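Local structure of alginate lyase (Bacteroides ovatus, 3NNB) at residues Lys126-Asp129 with Phe130-Trp134; Ala186-Pro189 with Lys190-Lys193. The protein probably cleaves the polysaccharide alginate by beta-elimination. All coordinates share one frame; numbering follows the deposited sequence.

Contact 1: Lys126-Asp129 with Phe130-Trp134; sequences KAVD and FLNVW
With CG of Phe-130 beside its own backbone N (chi1 -82°) and CG of Lys-126 anti to its N, the ring and the lysine chain come together one helical turn apart. A bend at chi2 (84°) of Lys-126 carries CE to 3.7 Å from Phe-130 CE2, while Lys-126 O lies at the ring edge, 3.3 Å from Phe-130 CD2. The same carbonyl accepts Phe-130 N at 3.0 Å, one of four consecutive i to i+4 bonds across the contact, running on to Val-133 N on Asp-129 O, also 3.0 Å long. Val-128 CG1 meets Asn-132 ND2 at 3.8 Å, and the side chains of Asp-129 and Val-133 lie side by side, pointing the same way, with Asp-129 OD1 3.8 Å from Val-133 CG2. Were the ring cut back to an alanine here, CG and CE of Lys-126 would probably lose their apolar neighbour and a gap would open against Ala-107 and Val-108. The ammonium group of Lys-126 is tied to the carbonyls of Leu-41 and Met-43. All this lies within helix 121-136, whose Phe-130 packs on helix 98-118, whereas Ala-127 touches Met-181 in the loop after helix 171-180.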
loop_
_atom_site.group_PDB
_atom_site.type_symbol
_atom_site.label_atom_id
_atom_site.label_comp_id
_atom_site.label_asym_id
_atom_site.label_seq_id
_atom_site.Cartn_x
_atom_site.Cartn_y
_atom_site.Cartn_z
ATOM N N LYS A 126 5.751 17.223 -13.345
ATOM C CA LYS A 126 5.526 17.503 -11.899
ATOM C C LYS A 126 5.826 16.281 -11.064
ATOM O O LYS A 126 6.417 16.407 -9.989
ATOM C CB LYS A 126 4.127 18.010 -11.614
ATOM C CG LYS A 126 3.838 18.381 -10.170
ATOM C CD LYS A 126 4.281 19.794 -9.799
ATOM C CE LYS A 126 4.137 20.101 -8.301
ATOM N NZ LYS A 126 4.255 21.569 -7.966
ATOM N N ALA A 127 5.474 15.106 -11.561
ATOM C CA ALA A 127 5.791 13.898 -10.844
ATOM C C ALA A 127 7.278 13.718 -10.644
ATOM O O ALA A 127 7.725 13.336 -9.560
ATOM C CB ALA A 127 5.200 12.628 -11.544
ATOM N N VAL A 128 8.046 13.982 -11.694
ATOM C CA VAL A 128 9.516 13.881 -11.636
ATOM C C VAL A 128 10.085 14.907 -10.630
ATOM O O VAL A 128 11.071 14.605 -9.967
ATOM C CB VAL A 128 10.128 13.966 -13.079
ATOM C CG1 VAL A 128 11.647 14.066 -13.056
ATOM C CG2 VAL A 128 9.728 12.718 -13.858
ATOM N N ASP A 129 9.451 16.089 -10.508
ATOM C CA ASP A 129 9.861 17.102 -9.521
ATOM C C ASP A 129 9.672 16.535 -8.111
ATOM O O ASP A 129 10.611 16.558 -7.325
ATOM C CB ASP A 129 9.065 18.378 -9.765
ATOM C CG ASP A 129 9.493 19.560 -8.931
ATOM O OD1 ASP A 129 10.587 19.603 -8.346
ATOM O OD2 ASP A 129 8.690 20.526 -8.978
ATOM N N PHE A 130 8.500 15.959 -7.815
ATOM C CA PHE A 130 8.312 15.280 -6.528
ATOM C C PHE A 130 9.378 14.212 -6.287
ATOM O O PHE A 130 9.909 14.112 -5.214
ATOM C CB PHE A 130 6.959 14.568 -6.460
ATOM C CG PHE A 130 5.792 15.463 -6.085
ATOM C CD1 PHE A 130 5.515 15.693 -4.732
ATOM C CD2 PHE A 130 4.898 15.978 -7.048
ATOM C CE1 PHE A 130 4.444 16.466 -4.354
ATOM C CE2 PHE A 130 3.819 16.765 -6.672
ATOM C CZ PHE A 130 3.604 17.026 -5.322
ATOM N N LEU A 131 9.631 13.375 -7.283
ATOM C CA LEU A 131 10.593 12.272 -7.122
ATOM C C LEU A 131 12.034 12.782 -6.917
ATOM O O LEU A 131 12.790 12.206 -6.127
ATOM C CB LEU A 131 10.555 11.389 -8.335
ATOM C CG LEU A 131 9.315 10.540 -8.520
ATOM C CD1 LEU A 131 9.306 9.833 -9.923
ATOM C CD2 LEU A 131 9.062 9.512 -7.351
ATOM N N ASN A 132 12.424 13.812 -7.673
ATOM C CA ASN A 132 13.748 14.445 -7.480
ATOM C C ASN A 132 13.904 14.936 -6.051
ATOM O O ASN A 132 14.895 14.629 -5.362
ATOM C CB ASN A 132 13.958 15.655 -8.430
ATOM C CG ASN A 132 14.274 15.244 -9.847
ATOM O OD1 ASN A 132 14.845 14.196 -10.074
ATOM N ND2 ASN A 132 13.969 16.113 -10.802
ATOM N N VAL A 133 12.909 15.680 -5.599
ATOM C CA VAL A 133 12.978 16.290 -4.270
ATOM C C VAL A 133 13.014 15.198 -3.195
ATOM O O VAL A 133 13.807 15.256 -2.256
ATOM C CB VAL A 133 11.845 17.276 -4.038
ATOM C CG1 VAL A 133 11.835 17.738 -2.569
ATOM C CG2 VAL A 133 12.002 18.480 -5.013
ATOM N N TRP A 134 12.179 14.189 -3.343
ATOM C CA TRP A 134 12.076 13.162 -2.297
ATOM C C TRP A 134 13.226 12.165 -2.256
ATOM O O TRP A 134 13.669 11.777 -1.169
ATOM C CB TRP A 134 10.741 12.391 -2.389
ATOM C CG TRP A 134 10.520 11.528 -1.187
ATOM C CD1 TRP A 134 10.943 10.254 -0.992
ATOM C CD2 TRP A 134 9.936 11.953 0.051
ATOM N NE1 TRP A 134 10.616 9.832 0.287
ATOM C CE2 TRP A 134 10.032 10.870 0.951
ATOM C CE3 TRP A 134 9.332 13.146 0.480
ATOM C CZ2 TRP A 134 9.532 10.931 2.257
ATOM C CZ3 TRP A 134 8.818 13.205 1.763
ATOM C CH2 TRP A 134 8.954 12.118 2.653
#

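Contact 2: Ala186-Pro189 with Lys190-Lys193; sequences AFTP and KVKK. With NA (sodium ion), chain B.
The carbonyl O of Ala-186 only approaches the following helix, 4.0 Å from Val-191 CG2. Phe-187, the centre of an inverse gamma turn, binds the sodium ion through its backbone O at 2.4 Å, while its ring packs on the helix: with CG anti to the backbone N, the side chain is brought up to the first turn. There Val-191 CG1 sits over the middle of one ring face, 3.9 Å from the centroid and 8° off the normal, a CH-pi contact in which the methyl is nearly equidistant from CD2, CE2 and CZ. The CE1 corner of the ring also meets CA and CB of Lys-192, both at 3.7 Å. Thr-188 is the N-cap. With chi1 at 59°, its OG1 stands between its own N and carbonyl carbon, turned to accept Val-191 N at 3.1 Å in a fairly straight bond (164°); CG2 of Val-191 lies against the same oxygen. The carbonyl O of Thr-188 takes Lys-192 N nearly along the C=O axis, so two successive amides of the first turn are satisfied by one residue. Pro-189 opens the helix, and its O accepts Lys-193 N at 2.9 Å. The long chain of Lys-192 extends away to a salt bridge with Glu-182, a residue whose backbone O also binds the sodium ion. Three waters and the carbonyl oxygens of Glu-182 and Ser-184 complete the metal shell around Phe-187 O. The whole is a threonine N-cap followed by proline at the first position of helix 189-208, joined to a sodium site built from loop carbonyls and water.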
loop_
_atom_site.group_PDB
_atom_site.type_symbol
_atom_site.label_atom_id
_atom_site.label_comp_id
_atom_site.label_asym_id
_atom_site.label_seq_id
_atom_site.Cartn_x
_atom_site.Cartn_y
_atom_site.Cartn_z
ATOM N N ALA A 186 9.883 13.843 -19.363
ATOM C CA ALA A 186 10.487 14.184 -18.072
ATOM C C ALA A 186 11.123 12.979 -17.374
ATOM O O ALA A 186 12.138 13.097 -16.677
ATOM C CB ALA A 186 9.452 14.821 -17.126
ATOM N N PHE A 187 10.482 11.809 -17.503
ATOM C CA PHE A 187 10.957 10.618 -16.798
ATOM C C PHE A 187 12.033 9.985 -17.698
ATOM O O PHE A 187 11.738 9.096 -18.514
ATOM C CB PHE A 187 9.809 9.632 -16.494
ATOM C CG PHE A 187 10.118 8.661 -15.350
ATOM C CD1 PHE A 187 10.954 7.586 -15.529
ATOM C CD2 PHE A 187 9.522 8.835 -14.111
ATOM C CE1 PHE A 187 11.233 6.730 -14.476
ATOM C CE2 PHE A 187 9.795 7.992 -13.074
ATOM C CZ PHE A 187 10.660 6.958 -13.235
ATOM N N THR A 188 13.260 10.462 -17.533
ATOM C CA THR A 188 14.382 10.151 -18.396
ATOM C C THR A 188 15.060 8.860 -17.970
ATOM O O THR A 188 14.815 8.335 -16.877
ATOM C CB THR A 188 15.450 11.233 -18.324
ATOM O OG1 THR A 188 15.894 11.335 -16.976
ATOM C CG2 THR A 188 14.883 12.620 -18.798
ATOM N N PRO A 189 15.981 8.380 -18.796
ATOM C CA PRO A 189 16.818 7.253 -18.328
ATOM C C PRO A 189 17.601 7.557 -17.036
ATOM O O PRO A 189 17.763 6.670 -16.204
ATOM C CB PRO A 189 17.760 7.000 -19.516
ATOM C CG PRO A 189 16.941 7.456 -20.706
ATOM C CD PRO A 189 16.148 8.660 -20.236
ATOM N N LYS A 190 18.041 8.798 -16.841
ATOM C CA LYS A 190 18.749 9.166 -15.618
ATOM C C LYS A 190 17.805 9.094 -14.410
ATOM O O LYS A 190 18.207 8.636 -13.358
ATOM C CB LYS A 190 19.379 10.539 -15.751
ATOM C CG LYS A 190 20.211 11.047 -14.584
ATOM C CD LYS A 190 21.030 12.281 -15.036
ATOM C CE LYS A 190 21.906 12.861 -13.923
ATOM N NZ LYS A 190 22.296 14.308 -14.175
ATOM N N VAL A 191 16.572 9.570 -14.556
ATOM C CA VAL A 191 15.586 9.497 -13.452
ATOM C C VAL A 191 15.276 8.028 -13.117
ATOM O O VAL A 191 15.285 7.628 -11.948
ATOM C CB VAL A 191 14.305 10.284 -13.790
ATOM C CG1 VAL A 191 13.196 10.050 -12.717
ATOM C CG2 VAL A 191 14.661 11.776 -13.922
ATOM N N LYS A 192 15.076 7.216 -14.145
ATOM C CA LYS A 192 14.773 5.829 -13.955
ATOM C C LYS A 192 15.925 5.136 -13.240
ATOM O O LYS A 192 15.721 4.370 -12.323
ATOM C CB LYS A 192 14.522 5.164 -15.301
ATOM C CG LYS A 192 14.064 3.712 -15.148
ATOM C CD LYS A 192 13.627 3.110 -16.504
ATOM C CE LYS A 192 13.261 1.636 -16.295
ATOM N NZ LYS A 192 12.719 0.921 -17.490
ATOM N N LYS A 193 17.154 5.397 -13.688
ATOM C CA LYS A 193 18.312 4.781 -13.079
ATOM C C LYS A 193 18.403 5.170 -11.584
ATOM O O LYS A 193 18.733 4.355 -10.725
ATOM C CB LYS A 193 19.562 5.226 -13.815
ATOM C CG LYS A 193 20.857 4.631 -13.306
ATOM C CD LYS A 193 22.057 5.085 -14.179
ATOM C CE LYS A 193 23.389 4.610 -13.594
ATOM N NZ LYS A 193 24.508 5.424 -14.119
HETATM NA NA NA B . 11.105 8.975 -20.835
HETATM O O HOH W 1 12.729 10.745 -21.348
HETATM O O HOH W 2 10.837 8.670 -23.204
HETATM O O HOH W 3 12.867 7.248 -21.326
#

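Contact 1 and contact 2, in series along the chain with centres about 11 Å apart, meet through a mostly apolar seam between helix 121-136 and the loop and first turn of helix 189-208. Leu-131 CD1 packs against Phe-187 CE2 at 3.7 Å. Val-128 touches both the loop and the helix it leads into: its CG2 lies 3.7 Å from Ala-186 O and 3.8 Å from Phe-187 CA, and its CG1 is 3.9 Å from Val-191 CG2. Phe-187, which supplies a carbonyl to the sodium ion, therefore rests on contact 1, although contact 1 itself gives the metal no ligand; the side chain of Val-128 is about 8 Å from the ion.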